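Local coordinates for probable sugar kinase (Clostridium perfringens, PDB 3KZH), which is probably a carbohydrate kinase of the pfkB (ribokinase-like) family that phosphorylates a sugar or related substrate, at residues 253-258 against 282-287; 248-253 against 289-294. One frame throughout, in Å; residues are numbered along the deposited sequence.

In the fold
Interactions 1 and 2 are neighbours, with centres about 8 Å apart. The segments of interaction 1 fall between those of interaction 2 in the sequence, with Thr253 common to both. Interaction 1 is buried and joins the start of helix 255-268 to helix 273-288. Interaction 2 lies at the surface and joins the loop leading into the first helix to the loop leaving the second. The two contacts touch where Thr287 CG2 meets Thr293 O at 3.0 Å. Interaction 1 is nearer the bound beta-D-glucopyranose, and its Gly256 belongs to the pocket. Gly256 lies about 4 Å from the bound sugar, and the side chain of Thr253 about 8 Å from it.

Interaction 1 (253-258 against 282-287); sequences TGAGDS and TMSNIT
Ser258 and Thr287 both turn their hydroxyl anti to their own carbonyl carbon, beside the backbone N (chi1 -67° and -56°). Ser258 OG and Thr287 OG1 then meet across the helix pair in a hydrogen bond of 2.8 Å, in which either may be the donor. Thr287 OG1 can also donate to Met283 O (3.0 Å), and Ser258 OG, weakly, to Gly254 O (3.3 Å). Each hydroxyl has one proton, so the direction of this buried polar network is not settled. Thr287 CG2 comes up against Gly254 O at 3.4 Å. Ser284 OG reaches Ala255 O at 3.0 Å, a weak bond whose proton may go elsewhere. Ala255 CB lies beside the same hydroxyl, 3.6 Å from Ser284 OG. The selenomethionine Met283 bends at chi3, and its CE rests on Ser258 O at 3.5 Å. Gly254 is the N-cap residue, with a positive phi (97°) that suits glycine. Asp257 OD2 is hydrogen-bonded to Asn47 of helix 44-54. The sequence TGAGD matches the ribokinase-family signature, whose helix N-terminus forms an anion hole in relatives. Asp257 probably holds the place of their catalytic base, and Gly256 lines the pocket of the bound beta-D-glucopyranose.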
loop_
_atom_site.group_PDB
_atom_site.type_symbol
_atom_site.label_atom_id
_atom_site.label_comp_id
_atom_site.label_asym_id
_atom_site.label_seq_id
_atom_site.Cartn_x
_atom_site.Cartn_y
_atom_site.Cartn_z
ATOM N N THR A 253 5.266 -10.909 -19.516
ATOM C CA THR A 253 5.593 -9.656 -18.811
ATOM C C THR A 253 6.616 -9.874 -17.676
ATOM O O THR A 253 6.385 -10.666 -16.759
ATOM C CB THR A 253 4.301 -8.964 -18.250
ATOM O OG1 THR A 253 3.306 -8.885 -19.282
ATOM C CG2 THR A 253 4.598 -7.543 -17.754
ATOM N N GLY A 254 7.773 -9.227 -17.814
ATOM C CA GLY A 254 8.835 -9.343 -16.829
ATOM C C GLY A 254 9.929 -10.346 -17.157
ATOM O O GLY A 254 10.872 -10.481 -16.380
ATOM N N ALA A 255 9.809 -11.048 -18.287
ATOM C CA ALA A 255 10.797 -12.051 -18.707
ATOM C C ALA A 255 12.109 -11.437 -19.189
ATOM O O ALA A 255 13.188 -11.911 -18.828
ATOM C CB ALA A 255 10.215 -12.959 -19.779
ATOM N N GLY A 256 11.997 -10.379 -19.995
ATOM C CA GLY A 256 13.155 -9.667 -20.508
ATOM C C GLY A 256 13.868 -8.883 -19.417
ATOM O O GLY A 256 15.066 -8.600 -19.536
ATOM N N ASP A 257 13.130 -8.557 -18.352
ATOM C CA ASP A 257 13.655 -7.838 -17.188
ATOM C C ASP A 257 14.641 -8.752 -16.455
ATOM O O ASP A 257 15.723 -8.328 -16.050
ATOM C CB ASP A 257 12.532 -7.467 -16.198
ATOM C CG ASP A 257 11.460 -6.559 -16.791
ATOM O OD1 ASP A 257 11.653 -5.955 -17.870
ATOM O OD2 ASP A 257 10.397 -6.451 -16.142
ATOM N N SER A 258 14.222 -10.004 -16.286
ATOM C CA SER A 258 14.999 -11.052 -15.649
ATOM C C SER A 258 16.219 -11.412 -16.474
ATOM O O SER A 258 17.243 -11.803 -15.901
ATOM C CB SER A 258 14.150 -12.296 -15.464
ATOM O OG SER A 258 13.137 -12.059 -14.531
ATOM N N THR A 282 17.809 -18.864 -18.260
ATOM C CA THR A 282 17.189 -19.705 -17.216
ATOM C C THR A 282 16.315 -18.817 -16.313
ATOM O O THR A 282 15.214 -19.212 -15.943
ATOM C CB THR A 282 18.261 -20.467 -16.369
ATOM O OG1 THR A 282 18.959 -21.390 -17.216
ATOM C CG2 THR A 282 17.626 -21.238 -15.220
HETATM N N MSE A 283 16.805 -17.602 -16.031
HETATM C CA MSE A 283 16.104 -16.586 -15.222
HETATM C C MSE A 283 14.865 -16.097 -15.962
HETATM O O MSE A 283 13.805 -15.880 -15.354
HETATM C CB MSE A 283 17.012 -15.387 -14.931
HETATM C CG MSE A 283 18.141 -15.686 -13.996
HETATM SE SE MSE A 283 19.020 -14.102 -13.294
HETATM C CE MSE A 283 17.418 -13.222 -12.656
ATOM N N SER A 284 15.009 -15.922 -17.278
ATOM C CA SER A 284 13.909 -15.482 -18.127
ATOM C C SER A 284 12.863 -16.590 -18.218
ATOM O O SER A 284 11.678 -16.305 -18.117
ATOM C CB SER A 284 14.419 -15.097 -19.519
ATOM O OG SER A 284 13.378 -14.566 -20.317
ATOM N N ASN A 285 13.319 -17.846 -18.293
ATOM C CA ASN A 285 12.447 -19.024 -18.371
ATOM C C ASN A 285 11.623 -19.238 -17.104
ATOM O O ASN A 285 10.473 -19.644 -17.192
ATOM C CB ASN A 285 13.241 -20.312 -18.667
ATOM C CG ASN A 285 13.795 -20.376 -20.089
ATOM O OD1 ASN A 285 13.276 -19.750 -21.029
ATOM N ND2 ASN A 285 14.852 -21.169 -20.257
ATOM N N ILE A 286 12.220 -18.970 -15.938
ATOM C CA ILE A 286 11.554 -19.114 -14.635
ATOM C C ILE A 286 10.434 -18.083 -14.491
ATOM O O ILE A 286 9.333 -18.407 -14.042
ATOM C CB ILE A 286 12.563 -18.963 -13.448
ATOM C CG1 ILE A 286 13.575 -20.110 -13.455
ATOM C CG2 ILE A 286 11.843 -19.024 -12.113
ATOM C CD1 ILE A 286 14.725 -19.952 -12.477
ATOM N N THR A 287 10.720 -16.857 -14.916
ATOM C CA THR A 287 9.765 -15.752 -14.850
ATOM C C THR A 287 8.624 -15.933 -15.858
ATOM O O THR A 287 7.479 -15.568 -15.580
ATOM C CB THR A 287 10.495 -14.410 -15.066
ATOM O OG1 THR A 287 11.548 -14.298 -14.109
ATOM C CG2 THR A 287 9.582 -13.242 -14.866
#

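Interaction 2 (248-253 against 289-294); sequences DVKNVT and SHEETI
Two loops of the ribokinase-like fold meet here, one leading into helix 255-268 and one following helix 273-288, with Asn251 facing His290 and Glu291. With CG anti to the backbone N (chi1 177°), the Asn251 amide reaches the second loop, and ND2 comes within 3.2 Å of Glu291 O. Water 2 sits 2.5 Å from both His290 O and Glu292 O. Those two distances are short for a water, so the bonding and identity of this site are doubtful. Asn251 O lies 3.1 Å from water 2. If the site is a water, Asn251 ND2 can donate to it, at 3.3 Å. The His290 ring helps to shape the second loop. Its ND1 accepts from Glu292 N at 3.0 Å, and the bond is fairly straight (162°), with the donor close to the ring plane at the ring edge. The extended chain of Lys250 passes over Ser289 O, with CD at 3.3 Å from that atom. Its NZ and Glu291 OE2 do not pair directly; water 1 bridges them through two weak bonds. Lys250 is also joined to Ile288 by a backbone hydrogen bond. At the far end, Thr253 and Thr293 lie side by side and point the same way, their CG2 atoms 3.9 Å apart. Thr293 CG2 also packs on Thr253 O. In ribokinase, equivalent paired loops beside the anion hole bind a monovalent cation largely through backbone carbonyls; the carbonyls that both loops place around water 2 are consistent with such a site, although no metal is modelled.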
loop_
_atom_site.group_PDB
_atom_site.type_symbol
_atom_site.label_atom_id
_atom_site.label_comp_id
_atom_site.label_asym_id
_atom_site.label_seq_id
_atom_site.Cartn_x
_atom_site.Cartn_y
_atom_site.Cartn_z
ATOM N N ASP A 248 7.443 -23.724 -21.435
ATOM C CA ASP A 248 6.013 -23.424 -21.565
ATOM C C ASP A 248 5.774 -22.066 -20.912
ATOM O O ASP A 248 6.151 -21.850 -19.751
ATOM C CB ASP A 248 5.144 -24.497 -20.879
ATOM C CG ASP A 248 5.291 -25.883 -21.509
ATOM O OD1 ASP A 248 5.475 -25.979 -22.746
ATOM O OD2 ASP A 248 5.215 -26.884 -20.759
ATOM N N VAL A 249 5.181 -21.143 -21.667
ATOM C CA VAL A 249 4.927 -19.805 -21.145
ATOM C C VAL A 249 3.505 -19.593 -20.632
ATOM O O VAL A 249 2.545 -20.127 -21.194
ATOM C CB VAL A 249 5.350 -18.673 -22.162
ATOM C CG1 VAL A 249 6.612 -19.066 -22.893
ATOM C CG2 VAL A 249 4.268 -18.329 -23.152
ATOM N N LYS A 250 3.406 -18.873 -19.517
ATOM C CA LYS A 250 2.128 -18.524 -18.899
ATOM C C LYS A 250 1.919 -17.026 -19.105
ATOM O O LYS A 250 0.889 -16.608 -19.631
ATOM C CB LYS A 250 2.115 -18.874 -17.407
ATOM C CG LYS A 250 1.992 -20.360 -17.114
ATOM C CD LYS A 250 1.768 -20.623 -15.633
ATOM C CE LYS A 250 1.670 -22.120 -15.339
ATOM N NZ LYS A 250 1.502 -22.435 -13.891
ATOM N N ASN A 251 2.928 -16.243 -18.717
ATOM C CA ASN A 251 2.933 -14.788 -18.846
ATOM C C ASN A 251 4.342 -14.326 -19.217
ATOM O O ASN A 251 5.313 -14.675 -18.547
ATOM C CB ASN A 251 2.467 -14.124 -17.541
ATOM C CG ASN A 251 2.518 -12.600 -17.598
ATOM O OD1 ASN A 251 2.030 -11.988 -18.546
ATOM N ND2 ASN A 251 3.145 -11.986 -16.591
ATOM N N VAL A 252 4.419 -13.501 -20.260
ATOM C CA VAL A 252 5.680 -12.967 -20.788
ATOM C C VAL A 252 6.182 -11.696 -20.085
ATOM O O VAL A 252 7.388 -11.454 -20.045
ATOM C CB VAL A 252 5.577 -12.725 -22.330
ATOM C CG1 VAL A 252 6.952 -12.492 -22.952
ATOM C CG2 VAL A 252 4.933 -13.921 -23.008
ATOM N N THR A 253 5.266 -10.909 -19.516
ATOM C CA THR A 253 5.593 -9.656 -18.811
ATOM C C THR A 253 6.616 -9.874 -17.676
ATOM O O THR A 253 6.385 -10.666 -16.759
ATOM C CB THR A 253 4.301 -8.964 -18.250
ATOM O OG1 THR A 253 3.306 -8.885 -19.282
ATOM C CG2 THR A 253 4.598 -7.543 -17.754
ATOM N N SER A 289 7.413 -18.843 -16.805
ATOM C CA SER A 289 6.606 -19.980 -16.354
ATOM C C SER A 289 5.668 -19.665 -15.186
ATOM O O SER A 289 4.968 -20.555 -14.701
ATOM C CB SER A 289 7.513 -21.151 -15.963
ATOM O OG SER A 289 8.090 -20.963 -14.675
ATOM N N HIS A 290 5.706 -18.421 -14.706
ATOM C CA HIS A 290 4.869 -17.971 -13.592
ATOM C C HIS A 290 3.938 -16.869 -14.088
ATOM O O HIS A 290 4.277 -16.143 -15.023
ATOM C CB HIS A 290 5.749 -17.443 -12.446
ATOM C CG HIS A 290 5.085 -17.474 -11.103
ATOM N ND1 HIS A 290 4.249 -16.472 -10.660
ATOM C CD2 HIS A 290 5.121 -18.397 -10.113
ATOM C CE1 HIS A 290 3.797 -16.779 -9.457
ATOM N NE2 HIS A 290 4.312 -17.941 -9.102
ATOM N N GLU A 291 2.768 -16.757 -13.457
ATOM C CA GLU A 291 1.765 -15.743 -13.804
ATOM C C GLU A 291 2.193 -14.338 -13.397
ATOM O O GLU A 291 1.814 -13.351 -14.037
ATOM C CB GLU A 291 0.410 -16.070 -13.164
ATOM C CG GLU A 291 -0.414 -17.152 -13.872
ATOM C CD GLU A 291 -0.994 -16.718 -15.228
ATOM O OE1 GLU A 291 -1.351 -15.527 -15.399
ATOM O OE2 GLU A 291 -1.103 -17.589 -16.124
ATOM N N GLU A 292 2.971 -14.256 -12.320
ATOM C CA GLU A 292 3.472 -12.982 -11.826
ATOM C C GLU A 292 4.746 -12.563 -12.559
ATOM O O GLU A 292 5.452 -13.396 -13.135
ATOM C CB GLU A 292 3.713 -13.037 -10.309
ATOM C CG GLU A 292 2.459 -13.286 -9.454
ATOM C CD GLU A 292 1.388 -12.207 -9.596
ATOM O OE1 GLU A 292 1.701 -11.011 -9.409
ATOM O OE2 GLU A 292 0.227 -12.558 -9.886
ATOM N N THR A 293 5.019 -11.260 -12.515
ATOM C CA THR A 293 6.181 -10.640 -13.152
ATOM C C THR A 293 7.529 -11.078 -12.576
ATOM O O THR A 293 8.554 -10.932 -13.233
ATOM C CB THR A 293 6.074 -9.098 -13.106
ATOM O OG1 THR A 293 5.743 -8.676 -11.775
ATOM C CG2 THR A 293 5.001 -8.606 -14.068
ATOM N N ILE A 294 7.523 -11.541 -11.325
ATOM C CA ILE A 294 8.718 -12.039 -10.627
ATOM C C ILE A 294 8.301 -13.313 -9.886
ATOM O O ILE A 294 7.280 -13.320 -9.196
ATOM C CB ILE A 294 9.306 -10.994 -9.590
ATOM C CG1 ILE A 294 10.011 -9.846 -10.320
ATOM C CG2 ILE A 294 10.370 -11.637 -8.677
ATOM C CD1 ILE A 294 9.636 -8.489 -9.819
HETATM O O HOH W 1 -1.011 -20.280 -14.050
HETATM O O HOH W 2 5.466 -14.039 -15.522
#